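Local coordinates for protein ribokinase, putative (Burkholderia thailandensis, PDB 3B1N) that probably phosphorylates nucleosides at the expense of ATP, as a pfkB-family nucleoside kinase that binds mizoribine together with ADP, at residues Thr3-Ser8 with Gly62-Met67. Residues are numbered along the deposited sequence; the frame is centred on the assembly and turned at random.
With MZR (5-hydroxy-1-(beta-D-ribofuranosyl)-1H-imidazole-4-carboxamide), chain F.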
# COMPACT_ATOMS: atom_id res chain seq x y z
N THR B 3 4.05 30.43 -13.22
CA THR B 3 4.95 29.28 -13.10
C THR B 3 4.18 28.02 -13.53
O THR B 3 3.06 27.82 -13.07
CB THR B 3 5.41 29.12 -11.62
OG1 THR B 3 6.12 30.33 -11.28
CG2 THR B 3 6.34 27.92 -11.46
N LEU B 4 4.74 27.31 -14.52
CA LEU B 4 4.03 26.16 -15.11
C LEU B 4 4.34 24.93 -14.29
O LEU B 4 5.52 24.60 -14.05
CB LEU B 4 4.51 25.90 -16.55
CG LEU B 4 3.70 24.91 -17.39
CD1 LEU B 4 2.32 25.51 -17.73
CD2 LEU B 4 4.46 24.54 -18.68
N ILE B 5 3.27 24.26 -13.84
CA ILE B 5 3.47 23.10 -12.96
C ILE B 5 3.02 21.84 -13.69
O ILE B 5 1.82 21.57 -13.72
CB ILE B 5 2.65 23.26 -11.64
CG1 ILE B 5 2.80 24.66 -11.01
CG2 ILE B 5 3.02 22.11 -10.67
CD1 ILE B 5 4.21 24.99 -10.64
N CYS B 6 3.98 21.10 -14.23
CA CYS B 6 3.64 19.91 -15.04
C CYS B 6 3.73 18.67 -14.17
O CYS B 6 4.74 18.42 -13.52
CB CYS B 6 4.64 19.75 -16.15
SG CYS B 6 4.73 21.14 -17.29
N GLY B 7 2.65 17.92 -14.10
CA GLY B 7 2.72 16.70 -13.29
C GLY B 7 1.34 16.10 -13.17
O GLY B 7 0.38 16.58 -13.76
N SER B 8 1.26 15.02 -12.41
CA SER B 8 -0.02 14.33 -12.24
C SER B 8 -1.06 15.18 -11.53
O SER B 8 -0.74 16.02 -10.66
CB SER B 8 0.18 13.04 -11.48
OG SER B 8 0.75 13.30 -10.20
N GLY B 62 1.64 32.96 -5.24
CA GLY B 62 2.26 32.85 -6.56
C GLY B 62 1.17 32.52 -7.59
O GLY B 62 0.03 32.30 -7.22
N ASP B 63 1.53 32.54 -8.88
CA ASP B 63 0.57 32.36 -9.96
C ASP B 63 0.89 31.02 -10.60
O ASP B 63 1.76 30.92 -11.41
CB ASP B 63 0.74 33.48 -10.99
CG ASP B 63 -0.30 33.41 -12.11
OD1 ASP B 63 -1.16 32.50 -12.08
OD2 ASP B 63 -0.28 34.28 -13.01
N ALA B 64 0.22 29.99 -10.13
CA ALA B 64 0.59 28.62 -10.51
C ALA B 64 -0.32 28.14 -11.61
O ALA B 64 -1.53 28.20 -11.43
CB ALA B 64 0.41 27.73 -9.26
N ARG B 65 0.27 27.66 -12.71
CA ARG B 65 -0.51 27.17 -13.85
C ARG B 65 -0.29 25.66 -13.98
O ARG B 65 0.72 25.23 -14.53
CB ARG B 65 -0.09 27.88 -15.17
CG ARG B 65 -0.08 29.43 -15.07
CD ARG B 65 -1.47 30.00 -15.00
NE ARG B 65 -1.39 31.47 -14.87
CZ ARG B 65 -1.22 32.33 -15.88
NH1 ARG B 65 -1.16 31.92 -17.15
NH2 ARG B 65 -1.13 33.63 -15.62
N MET B 66 -1.25 24.88 -13.45
CA MET B 66 -1.15 23.40 -13.55
C MET B 66 -1.31 22.96 -15.00
O MET B 66 -2.23 23.44 -15.67
CB MET B 66 -2.25 22.74 -12.74
CG MET B 66 -2.14 23.01 -11.23
SD MET B 66 -3.62 22.53 -10.28
CE MET B 66 -3.86 20.95 -10.92
N MET B 67 -0.43 22.05 -15.40
CA MET B 67 -0.55 21.42 -16.72
C MET B 67 -0.62 19.93 -16.49
O MET B 67 0.35 19.32 -16.02
CB MET B 67 0.65 21.76 -17.58
CG MET B 67 0.57 21.06 -18.97
SD MET B 67 1.83 21.61 -20.16
CE MET B 67 0.97 23.02 -20.87
N1 MZR F . 3.10 9.22 -11.11
O3 MZR F . 2.00 11.16 -9.43
C4 MZR F . 2.13 10.09 -8.52
C5 MZR F . 2.67 8.78 -8.83
C6 MZR F . 3.14 8.33 -10.13
O6 MZR F . 3.52 7.14 -10.19
N7 MZR F . 2.58 8.13 -7.63
C8 MZR F . 2.06 8.97 -6.72
N9 MZR F . 1.77 10.19 -7.25
C1' MZR F . 1.24 11.37 -6.54
C2' MZR F . 0.04 11.16 -5.63
O2' MZR F . -1.11 11.44 -6.42
C3' MZR F . 0.34 12.14 -4.47
O3' MZR F . -0.61 13.19 -4.27
C4' MZR F . 1.70 12.71 -4.78
O4' MZR F . 2.27 11.74 -5.64
C5' MZR F . 2.53 12.87 -3.53
O5' MZR F . 3.79 13.45 -3.95
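The carbonyl oxygen of Arg-65 accepts the amide of Ile-5, N to O 2.8 Å, with the donor about 40° above the carbonyl plane, and the CA-H of Leu-4 also points to this oxygen. CG of Leu-4 lies anti to its backbone N (chi1 -169°); chi2 of 69° turns CD1 to 3.6 Å from Arg-65 O. Arg-65 N to Thr-3 O and Met-67 N to Ile-5 O complete the central parallel pairing, while the Thr-3 amide bonds Asp-63 O. Just past the strand, Gly-7 N makes a weak bond to Met-67 O, 3.3 Å. On the face of Leu-4 and Cys-6, Leu-4 and Met-67 cross obliquely, CD1 against Met-67 CB at 4.1 Å, and Met-67 SD lies 4.1 Å from Cys-6 SG. On the other face Ile-5 CG1 is 4.3 Å from Ala-64 CB. Tyr-91 of the adjoining strand touches Leu-4 and Met-67 on the first face, and helix 49-59 packs on Ile-5, Ala-64 and Met-66 on the second. Next to the Thr-3 end, the Arg-65 guanidinium grips Asp-63 side-on, NE to OD1 (3.0 Å) and NH2 to OD2, while its NH1 pairs with Glu-90; the two carboxylates should offset its positive charge. Beyond the strand, Ser-8 OG and O3 of the bound mizoribine share a 2.6 Å hydrogen bond whose donor could be either. Strand 3-6 lies between 64-71 and 138-141 in the main sheet of the Rossmann-like kinase fold, and the Cys-49 amide also meets the Ser-8 hydroxyl. With its backbone bonded on both sides and its side chains largely apolar, strand 3-6 is a buried strand of the core, and the loop after it sets that hydroxyl against the nucleoside.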